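Local coordinates for agmatinase (PDB 4DZ4), which probably hydrolyses agmatine to putrescine and urea with a pair of manganese ions, as a member of the arginase family, at the manganese (II) ion site, the interface of chains A and B and the interface of chains A and C. Residues are numbered along the deposited sequence; one frame, centred on the assembly and turned at random. Chains: chain A/B/C, Agmatinase.

Contact 1: the manganese (II) ion site. Residues chain A 139, 161, 163-165, 167, 179, 182, 244, 246, 248, 260, 290. With MN (manganese (II) ion), chain D; MN (manganese (II) ion), chain E; UNL (unknown ligand), chain F.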
loop_
_atom_site.group_PDB
_atom_site.type_symbol
_atom_site.label_atom_id
_atom_site.label_comp_id
_atom_site.label_asym_id
_atom_site.label_seq_id
_atom_site.Cartn_x
_atom_site.Cartn_y
_atom_site.Cartn_z
ATOM N N HIS A 139 4.761 -21.686 11.376
ATOM C CA HIS A 139 4.501 -23.122 11.314
ATOM C C HIS A 139 5.058 -23.879 12.487
ATOM O O HIS A 139 4.684 -25.044 12.721
ATOM C CB HIS A 139 5.018 -23.713 10.013
ATOM C CG HIS A 139 4.123 -24.775 9.438
ATOM N ND1 HIS A 139 4.160 -25.137 8.131
ATOM C CD2 HIS A 139 3.141 -25.547 10.033
ATOM C CE1 HIS A 139 3.231 -26.074 7.907
ATOM N NE2 HIS A 139 2.604 -26.326 9.072
ATOM N N HIS A 161 -0.189 -32.227 5.115
ATOM C CA HIS A 161 0.586 -30.984 5.230
ATOM C C HIS A 161 0.573 -30.271 3.897
ATOM O O HIS A 161 1.111 -30.785 2.907
ATOM C CB HIS A 161 1.983 -31.408 5.715
ATOM C CG HIS A 161 3.025 -30.325 5.759
ATOM N ND1 HIS A 161 4.353 -30.619 5.745
ATOM C CD2 HIS A 161 2.931 -28.944 5.820
ATOM C CE1 HIS A 161 5.066 -29.493 5.808
ATOM N NE2 HIS A 161 4.210 -28.462 5.874
ATOM N N ASP A 163 1.847 -26.985 1.887
ATOM C CA ASP A 163 3.009 -26.125 2.118
ATOM C C ASP A 163 3.882 -26.067 0.873
ATOM O O ASP A 163 3.969 -27.039 0.119
ATOM C CB ASP A 163 3.821 -26.709 3.286
ATOM C CG ASP A 163 4.593 -25.676 4.068
ATOM O OD1 ASP A 163 5.154 -24.729 3.476
ATOM O OD2 ASP A 163 4.703 -25.818 5.307
ATOM N N ALA A 164 4.554 -24.942 0.654
ATOM C CA ALA A 164 5.621 -24.939 -0.362
ATOM C C ALA A 164 6.880 -25.619 0.173
ATOM O O ALA A 164 7.757 -25.982 -0.616
ATOM C CB ALA A 164 5.962 -23.504 -0.762
ATOM N N HIS A 165 6.942 -25.754 1.506
ATOM C CA HIS A 165 8.129 -26.229 2.239
ATOM C C HIS A 165 7.830 -27.501 2.979
ATOM O O HIS A 165 6.789 -27.628 3.631
ATOM C CB HIS A 165 8.539 -25.194 3.285
ATOM C CG HIS A 165 8.738 -23.814 2.697
ATOM N ND1 HIS A 165 7.775 -22.866 2.703
ATOM C CD2 HIS A 165 9.822 -23.279 2.035
ATOM C CE1 HIS A 165 8.234 -21.770 2.058
ATOM N NE2 HIS A 165 9.493 -22.017 1.673
ATOM N N ASP A 167 9.501 -28.591 5.585
ATOM C CA ASP A 167 9.789 -28.399 7.029
ATOM C C ASP A 167 10.381 -29.641 7.703
ATOM O O ASP A 167 10.190 -29.858 8.903
ATOM C CB ASP A 167 8.552 -27.882 7.775
ATOM C CG ASP A 167 8.046 -26.598 7.170
ATOM O OD1 ASP A 167 8.855 -25.869 6.530
ATOM O OD2 ASP A 167 6.853 -26.307 7.301
ATOM N N HIS A 179 10.684 -22.821 12.222
ATOM C CA HIS A 179 9.477 -23.259 11.505
ATOM C C HIS A 179 9.740 -24.152 10.327
ATOM O O HIS A 179 8.791 -24.597 9.676
ATOM C CB HIS A 179 8.589 -22.066 11.084
ATOM C CG HIS A 179 9.186 -21.181 9.993
ATOM N ND1 HIS A 179 8.421 -20.324 9.254
ATOM C CD2 HIS A 179 10.493 -21.038 9.531
ATOM C CE1 HIS A 179 9.206 -19.665 8.360
ATOM N NE2 HIS A 179 10.471 -20.096 8.521
ATOM N N MET A 182 10.671 -28.530 12.264
ATOM C CA MET A 182 9.889 -29.175 13.320
ATOM C C MET A 182 9.244 -30.499 12.875
ATOM O O MET A 182 8.937 -31.344 13.716
ATOM C CB MET A 182 8.879 -28.202 13.977
ATOM C CG MET A 182 7.650 -27.838 13.120
ATOM S SD MET A 182 8.034 -26.635 11.846
ATOM C CE MET A 182 6.593 -26.905 10.799
ATOM N N THR A 244 -2.422 -29.714 8.515
ATOM C CA THR A 244 -1.751 -28.435 8.774
ATOM C C THR A 244 -1.624 -27.707 7.455
ATOM O O THR A 244 -1.089 -28.253 6.481
ATOM C CB THR A 244 -0.390 -28.639 9.480
ATOM O OG1 THR A 244 0.241 -27.370 9.663
ATOM C CG2 THR A 244 0.556 -29.567 8.656
ATOM N N ASP A 246 -0.229 -24.507 5.656
ATOM C CA ASP A 246 0.602 -23.302 5.529
ATOM C C ASP A 246 0.120 -22.538 4.316
ATOM O O ASP A 246 0.076 -23.078 3.200
ATOM C CB ASP A 246 2.078 -23.723 5.399
ATOM C CG ASP A 246 3.031 -22.557 5.256
ATOM O OD1 ASP A 246 2.628 -21.423 4.914
ATOM O OD2 ASP A 246 4.219 -22.809 5.496
ATOM N N ASP A 248 1.378 -20.422 2.548
ATOM C CA ASP A 248 2.331 -20.325 1.416
ATOM C C ASP A 248 2.301 -21.513 0.429
ATOM O O ASP A 248 3.023 -21.517 -0.571
ATOM C CB ASP A 248 3.750 -19.961 1.886
ATOM C CG ASP A 248 4.489 -21.115 2.572
ATOM O OD1 ASP A 248 4.160 -22.309 2.327
ATOM O OD2 ASP A 248 5.418 -20.809 3.349
ATOM N N THR A 260 7.535 -16.450 3.772
ATOM C CA THR A 260 8.465 -17.152 2.852
ATOM C C THR A 260 7.736 -17.494 1.539
ATOM O O THR A 260 7.421 -18.663 1.276
ATOM C CB THR A 260 9.064 -18.448 3.491
ATOM O OG1 THR A 260 8.004 -19.201 4.116
ATOM C CG2 THR A 260 10.135 -18.125 4.535
ATOM N N GLU A 290 0.872 -19.184 9.092
ATOM C CA GLU A 290 1.790 -18.329 8.304
ATOM C C GLU A 290 1.126 -17.123 7.622
ATOM O O GLU A 290 1.762 -16.467 6.779
ATOM C CB GLU A 290 2.656 -19.133 7.302
ATOM C CG GLU A 290 3.619 -20.165 7.905
ATOM C CD GLU A 290 4.888 -19.544 8.511
ATOM O OE1 GLU A 290 5.133 -18.327 8.349
ATOM O OE2 GLU A 290 5.688 -20.276 9.126
HETATM MN MN MN D . 5.870 -22.817 4.006
HETATM MN MN MN E . 5.772 -24.610 6.713
HETATM O O UNL F . 7.200 -23.347 7.901
HETATM O O HOH W 1 6.994 -23.555 5.617
#

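Contact 2: the interface of chains A and B. Residues chain A 83-87, 89; chain B 169, 202-205, 209, 216.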
loop_
_atom_site.group_PDB
_atom_site.type_symbol
_atom_site.label_atom_id
_atom_site.label_comp_id
_atom_site.label_asym_id
_atom_site.label_seq_id
_atom_site.Cartn_x
_atom_site.Cartn_y
_atom_site.Cartn_z
ATOM N N LEU A 83 -23.483 -16.140 5.010
ATOM C CA LEU A 83 -24.233 -17.066 4.160
ATOM C C LEU A 83 -23.869 -18.479 4.544
ATOM O O LEU A 83 -22.813 -18.691 5.159
ATOM C CB LEU A 83 -23.844 -16.830 2.678
ATOM C CG LEU A 83 -24.182 -15.449 2.157
ATOM C CD1 LEU A 83 -23.627 -15.334 0.740
ATOM C CD2 LEU A 83 -25.693 -15.205 2.201
ATOM N N ASN A 84 -24.724 -19.451 4.208
ATOM C CA ASN A 84 -24.320 -20.835 4.383
ATOM C C ASN A 84 -23.064 -21.054 3.531
ATOM O O ASN A 84 -23.057 -20.639 2.371
ATOM C CB ASN A 84 -25.372 -21.800 3.853
ATOM C CG ASN A 84 -26.623 -21.863 4.724
ATOM O OD1 ASN A 84 -26.707 -21.237 5.791
ATOM N ND2 ASN A 84 -27.586 -22.633 4.276
ATOM N N PRO A 85 -22.035 -21.740 4.073
ATOM C CA PRO A 85 -20.867 -22.019 3.229
ATOM C C PRO A 85 -21.160 -22.773 1.936
ATOM O O PRO A 85 -22.051 -23.633 1.886
ATOM C CB PRO A 85 -19.966 -22.851 4.149
ATOM C CG PRO A 85 -20.273 -22.342 5.520
ATOM C CD PRO A 85 -21.756 -22.062 5.493
ATOM N N TYR A 86 -20.430 -22.409 0.877
ATOM C CA TYR A 86 -20.602 -23.016 -0.440
ATOM C C TYR A 86 -19.494 -24.059 -0.696
ATOM O O TYR A 86 -18.341 -23.774 -0.409
ATOM C CB TYR A 86 -20.536 -21.923 -1.532
ATOM C CG TYR A 86 -21.008 -22.432 -2.879
ATOM C CD1 TYR A 86 -22.360 -22.469 -3.186
ATOM C CD2 TYR A 86 -20.107 -22.965 -3.811
ATOM C CE1 TYR A 86 -22.821 -22.973 -4.387
ATOM C CE2 TYR A 86 -20.560 -23.477 -5.025
ATOM C CZ TYR A 86 -21.910 -23.478 -5.311
ATOM O OH TYR A 86 -22.410 -23.981 -6.478
ATOM N N PRO A 87 -19.827 -25.227 -1.280
ATOM C CA PRO A 87 -21.092 -25.721 -1.846
ATOM C C PRO A 87 -21.974 -26.456 -0.826
ATOM O O PRO A 87 -23.030 -26.981 -1.193
ATOM C CB PRO A 87 -20.621 -26.722 -2.917
ATOM C CG PRO A 87 -19.371 -27.291 -2.310
ATOM C CD PRO A 87 -18.700 -26.151 -1.576
ATOM N N GLY A 89 -24.035 -25.731 1.618
ATOM C CA GLY A 89 -25.459 -25.367 1.621
ATOM C C GLY A 89 -26.187 -25.582 2.944
ATOM O O GLY A 89 -27.419 -25.707 2.959
ATOM N N TRP B 169 -31.121 -13.451 -3.401
ATOM C CA TRP B 169 -31.628 -13.745 -2.059
ATOM C C TRP B 169 -32.909 -12.985 -1.853
ATOM O O TRP B 169 -33.042 -11.866 -2.339
ATOM C CB TRP B 169 -30.600 -13.411 -0.986
ATOM C CG TRP B 169 -29.397 -14.323 -1.060
ATOM C CD1 TRP B 169 -29.275 -15.611 -0.530
ATOM C CD2 TRP B 169 -28.101 -14.061 -1.736
ATOM N NE1 TRP B 169 -28.037 -16.133 -0.793
ATOM C CE2 TRP B 169 -27.283 -15.262 -1.522
ATOM C CE3 TRP B 169 -27.560 -12.989 -2.465
ATOM C CZ2 TRP B 169 -25.986 -15.370 -2.017
ATOM C CZ3 TRP B 169 -26.238 -13.103 -2.946
ATOM C CH2 TRP B 169 -25.475 -14.272 -2.733
ATOM N N ILE B 202 -20.401 -18.460 -9.841
ATOM C CA ILE B 202 -21.070 -18.517 -8.535
ATOM C C ILE B 202 -20.287 -19.372 -7.548
ATOM O O ILE B 202 -19.844 -20.483 -7.862
ATOM C CB ILE B 202 -22.502 -19.071 -8.685
ATOM C CG1 ILE B 202 -23.332 -18.120 -9.558
ATOM C CG2 ILE B 202 -23.139 -19.337 -7.308
ATOM C CD1 ILE B 202 -23.515 -16.728 -8.952
ATOM N N ARG B 203 -20.145 -18.863 -6.331
ATOM C CA ARG B 203 -19.539 -19.647 -5.281
ATOM C C ARG B 203 -20.044 -19.168 -3.921
ATOM O O ARG B 203 -19.337 -19.197 -2.904
ATOM C CB ARG B 203 -18.011 -19.659 -5.416
ATOM C CG ARG B 203 -17.402 -18.274 -5.496
ATOM C CD ARG B 203 -15.964 -18.412 -6.005
ATOM N NE ARG B 203 -15.253 -17.110 -6.031
ATOM C CZ ARG B 203 -15.264 -16.223 -7.022
ATOM N NH1 ARG B 203 -14.514 -15.108 -6.915
ATOM N NH2 ARG B 203 -16.004 -16.419 -8.118
ATOM N N THR B 204 -21.319 -18.803 -3.900
ATOM C CA THR B 204 -21.981 -18.550 -2.636
ATOM C C THR B 204 -23.349 -19.201 -2.688
ATOM O O THR B 204 -23.870 -19.461 -3.773
ATOM C CB THR B 204 -22.079 -17.030 -2.344
ATOM O OG1 THR B 204 -22.634 -16.353 -3.468
ATOM C CG2 THR B 204 -20.695 -16.435 -2.004
ATOM N N TRP B 205 -23.898 -19.479 -1.507
ATOM C CA TRP B 205 -25.115 -20.287 -1.355
ATOM C C TRP B 205 -26.415 -19.509 -1.277
ATOM O O TRP B 205 -26.512 -18.513 -0.546
ATOM C CB TRP B 205 -25.015 -21.180 -0.112
ATOM C CG TRP B 205 -26.193 -22.124 -0.049
ATOM C CD1 TRP B 205 -27.325 -22.012 0.746
ATOM C CD2 TRP B 205 -26.421 -23.312 -0.875
ATOM N NE1 TRP B 205 -28.208 -23.036 0.493
ATOM C CE2 TRP B 205 -27.733 -23.845 -0.472
ATOM C CE3 TRP B 205 -25.705 -23.966 -1.862
ATOM C CZ2 TRP B 205 -28.278 -24.992 -1.052
ATOM C CZ3 TRP B 205 -26.267 -25.129 -2.442
ATOM C CH2 TRP B 205 -27.520 -25.617 -2.052
ATOM N N TYR B 209 -32.275 -20.540 -5.968
ATOM C CA TYR B 209 -31.702 -19.817 -7.105
ATOM C C TYR B 209 -32.728 -19.427 -8.192
ATOM O O TYR B 209 -32.339 -18.976 -9.282
ATOM C CB TYR B 209 -30.547 -20.613 -7.759
ATOM C CG TYR B 209 -29.304 -20.776 -6.905
ATOM C CD1 TYR B 209 -28.335 -19.759 -6.840
ATOM C CD2 TYR B 209 -29.069 -21.966 -6.191
ATOM C CE1 TYR B 209 -27.186 -19.906 -6.054
ATOM C CE2 TYR B 209 -27.914 -22.115 -5.409
ATOM C CZ TYR B 209 -26.987 -21.082 -5.351
ATOM O OH TYR B 209 -25.832 -21.228 -4.586
ATOM N N ASP B 216 -21.202 -22.890 -11.569
ATOM C CA ASP B 216 -20.411 -22.375 -10.439
ATOM C C ASP B 216 -18.917 -22.319 -10.755
ATOM O O ASP B 216 -18.466 -22.814 -11.828
ATOM C CB ASP B 216 -20.782 -23.053 -9.086
ATOM C CG ASP B 216 -20.402 -24.521 -9.007
ATOM O OD1 ASP B 216 -19.646 -25.032 -9.856
ATOM O OD2 ASP B 216 -20.860 -25.177 -8.031
HETATM O O HOH W 2 -21.940 -19.013 0.524
#

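Contact 3: the interface of chains A and C. Residues chain A 58-61, 175-178; chain C 58, 109.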
loop_
_atom_site.group_PDB
_atom_site.type_symbol
_atom_site.label_atom_id
_atom_site.label_comp_id
_atom_site.label_asym_id
_atom_site.label_seq_id
_atom_site.Cartn_x
_atom_site.Cartn_y
_atom_site.Cartn_z
ATOM N N LEU A 58 8.358 -15.974 16.164
ATOM C CA LEU A 58 9.766 -16.001 16.581
ATOM C C LEU A 58 10.550 -17.106 15.883
ATOM O O LEU A 58 11.798 -17.074 15.863
ATOM C CB LEU A 58 9.862 -16.170 18.120
ATOM C CG LEU A 58 9.099 -15.124 18.964
ATOM C CD1 LEU A 58 9.386 -15.304 20.440
ATOM C CD2 LEU A 58 9.464 -13.688 18.569
ATOM N N ALA A 59 9.852 -18.077 15.314
ATOM C CA ALA A 59 10.514 -19.210 14.668
ATOM C C ALA A 59 10.755 -18.997 13.169
ATOM O O ALA A 59 11.306 -19.864 12.498
ATOM C CB ALA A 59 9.705 -20.486 14.911
ATOM N N THR A 60 10.356 -17.825 12.661
ATOM C CA THR A 60 10.436 -17.538 11.211
ATOM C C THR A 60 11.884 -17.348 10.729
ATOM O O THR A 60 12.760 -16.875 11.491
ATOM C CB THR A 60 9.621 -16.268 10.848
ATOM O OG1 THR A 60 10.047 -15.163 11.665
ATOM C CG2 THR A 60 8.101 -16.493 11.025
ATOM N N THR A 61 12.135 -17.709 9.472
ATOM C CA THR A 61 13.468 -17.617 8.858
ATOM C C THR A 61 13.634 -16.444 7.885
ATOM O O THR A 61 14.758 -16.056 7.573
ATOM C CB THR A 61 13.840 -18.910 8.108
ATOM O OG1 THR A 61 12.858 -19.178 7.099
ATOM C CG2 THR A 61 13.924 -20.088 9.103
ATOM N N ASP A 175 15.661 -28.362 21.075
ATOM C CA ASP A 175 15.619 -27.044 21.722
ATOM C C ASP A 175 15.364 -25.875 20.752
ATOM O O ASP A 175 14.813 -24.832 21.146
ATOM C CB ASP A 175 16.918 -26.800 22.498
ATOM N N SER A 176 15.767 -26.032 19.494
ATOM C CA SER A 176 15.688 -24.927 18.532
ATOM C C SER A 176 14.236 -24.514 18.241
ATOM O O SER A 176 13.327 -25.349 18.293
ATOM C CB SER A 176 16.426 -25.276 17.233
ATOM O OG SER A 176 15.717 -26.249 16.492
ATOM N N LEU A 177 14.053 -23.223 17.954
ATOM C CA LEU A 177 12.767 -22.624 17.593
ATOM C C LEU A 177 12.784 -22.282 16.090
ATOM O O LEU A 177 13.166 -21.183 15.689
ATOM C CB LEU A 177 12.563 -21.367 18.445
ATOM C CG LEU A 177 11.221 -20.680 18.668
ATOM C CD1 LEU A 177 10.096 -21.653 18.952
ATOM C CD2 LEU A 177 11.362 -19.710 19.827
ATOM N N ASN A 178 12.394 -23.244 15.262
ATOM C CA ASN A 178 12.558 -23.117 13.783
ATOM C C ASN A 178 11.370 -23.671 13.004
ATOM O O ASN A 178 11.080 -24.857 13.093
ATOM C CB ASN A 178 13.869 -23.808 13.331
ATOM C CG ASN A 178 14.279 -23.479 11.873
ATOM O OD1 ASN A 178 13.447 -23.291 10.973
ATOM N ND2 ASN A 178 15.581 -23.435 11.644
ATOM N N LEU C 58 13.247 -10.049 17.644
ATOM C CA LEU C 58 12.685 -11.042 18.580
ATOM C C LEU C 58 12.288 -10.450 19.925
ATOM O O LEU C 58 11.529 -11.087 20.664
ATOM C CB LEU C 58 13.627 -12.229 18.784
ATOM C CG LEU C 58 14.050 -12.979 17.522
ATOM C CD1 LEU C 58 15.010 -14.096 17.900
ATOM C CD2 LEU C 58 12.871 -13.526 16.709
ATOM N N HIS C 109 17.330 -19.122 16.023
ATOM C CA HIS C 109 16.650 -20.348 16.484
ATOM C C HIS C 109 17.133 -20.803 17.826
ATOM O O HIS C 109 16.517 -21.691 18.454
ATOM C CB HIS C 109 16.693 -21.425 15.393
ATOM C CG HIS C 109 16.299 -20.868 14.051
ATOM N ND1 HIS C 109 15.039 -20.475 13.783
ATOM C CD2 HIS C 109 17.070 -20.504 12.948
ATOM C CE1 HIS C 109 14.993 -19.922 12.545
ATOM N NE2 HIS C 109 16.236 -19.949 12.035
#

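Contact 1: the manganese (II) ion site
MN (chain D) and MN (chain E) lie 3.2 Å apart and form the binuclear centre typical of the arginase family, with water 1 bridging them as the likely nucleophile. The tight side belongs to MN (chain D), distorted six-coordinate. A:Asp163, its CG anti to the backbone N (chi1 -151°), spans the pair, OD1 on MN (chain D) and OD2 on MN (chain E). A:Asp248 grips MN (chain D) with both carboxylate oxygens, OD1 the longer at 2.4 Å, and A:His165 adds ND1. Second-shell donors fix these carboxylates: A:His161 NE2, in its ring plane, reaches the anti lone pair of A:Asp163 OD2 at 2.7 Å, while A:Ala164 N meets A:Asp248 OD1 from above the carboxylate plane, nearly straight (172°). The looser side is MN (chain E), partly occupied and near square pyramidal, held by A:His139 ND1, A:Asp167 OD2, A:Asp163 OD2, water 1 and the oxygen of UNL. A:Asp246 OD2 bonds MN (chain D) at 2.2 Å but stands 2.7 Å from MN (chain E). UNL, possibly a crystallisation additive, is nonetheless almost wholly buried. Nearby, A:Glu290 OE2 accepts from A:His139 N and A:His179 ND1, and A:Thr244 OG1 takes the A:His139 NE2 hydrogen, setting that ring's rotation. The ligands cluster at the ends of strands 158-162 and 241-246, in the loop after the former and in 3-10 helices 139-141 and 247-249.

Contact 2: the interface of chains A and B
B:Asp216 OD2 is the best-held polar atom across the interface, gripped on its anti lone pair by one listed hydrogen bond, a short 2.5 Å from the phenol A:Tyr86 OH. The carboxylate is turned 87° from the tyrosine ring. A:Tyr86 reaches it with CG anti to the backbone N (chi1 -167°). One ring face rests near its rim on B:Arg203 CA, and the other is backed by CB of A:Pro87, a residue that follows a cis peptide bond. Second-shell bonds within chain B support the receiving backbone: B:Thr204 O accepts a hydrogen bond from B:Tyr209 OH (2.8 Å) on an in-plane lone pair, and B:Trp169 NE1 points along its ring plane to a lone pair of B:Trp205 O. Alongside, the B:Trp205 indole, CG also anti to its N, lies flat against A:Gly89, whose CA sits over the middle of its face, 3.4 Å from CD2. The A:Asn84 amide runs 17° from the indole plane, with ND2 3.6 Å from B:Trp205 CD1. Water 2 joins A:Asn84 O to B:Trp205 N. Beyond it, A:Leu83 crosses B:Trp169 at about a right angle, CD2 over the indole face near its rim and CD1 3.6 Å from CZ2. The patch packs the 83-89 loop of chain A against chain B, and may help to hold together the deposited assembly of six.

Contact 3: the interface of chains A and C
Two copies of Leu58 meet obliquely at the apolar centre, A:Leu58 CD2 lying 3.9 Å from C:Leu58 CD2. Both have CG anti to the carbonyl carbon, with chi1 near -55°, so matching methyl branches face each other, as the two-fold symmetry of the whole interface requires. Outward, C:His109 enters chain A with its imidazole (CG anti to the carbonyl carbon, chi1 -47°) and buries more surface here than any other residue of the patch. The A:Asn178 amide, its CG anti to the backbone N, stacks on one ring face at 16° between planes, with ND2 over the centre and 3.5 Å from C:His109 CD2. A:Thr61 CG2 lies 3.6 Å from C:His109 CE1. At the polar rim C:His109 and A:Leu177 form a reciprocal pair of hydrogen bonds. The imidazole ND1 of C:His109 donates to A:Leu177 O (2.8 Å) in the ring plane but from above the carbonyl plane, which fixes the ring's rotation. In return A:Leu177 N donates to an in-plane lone pair of the backbone C:His109 O at 2.9 Å. A:Leu177 and its neighbour A:Ser176 are poorly ordered, so this rim is less certain than the centre. The chain A surface is made by two loops, one after strand 49-54 and one leading into helix 182-188.

Contact 3 lies about 14 Å from contact 1 and contact 2 about 30 Å from it, measured between the centres of their C-alpha atoms, while contacts 2 and 3 are about 41 Å apart. The two interfaces thus use well-separated surfaces of chain A, as suits a subunit joining different neighbours in the deposited assembly of six. Contacts 1 and 3 are linked through the chain: A:Asn178 of contact 3 directly precedes A:His179 of contact 1. Packing between chains A and C might therefore steady the wall of the manganese site. Contact 2 shares no residue of chain A with either.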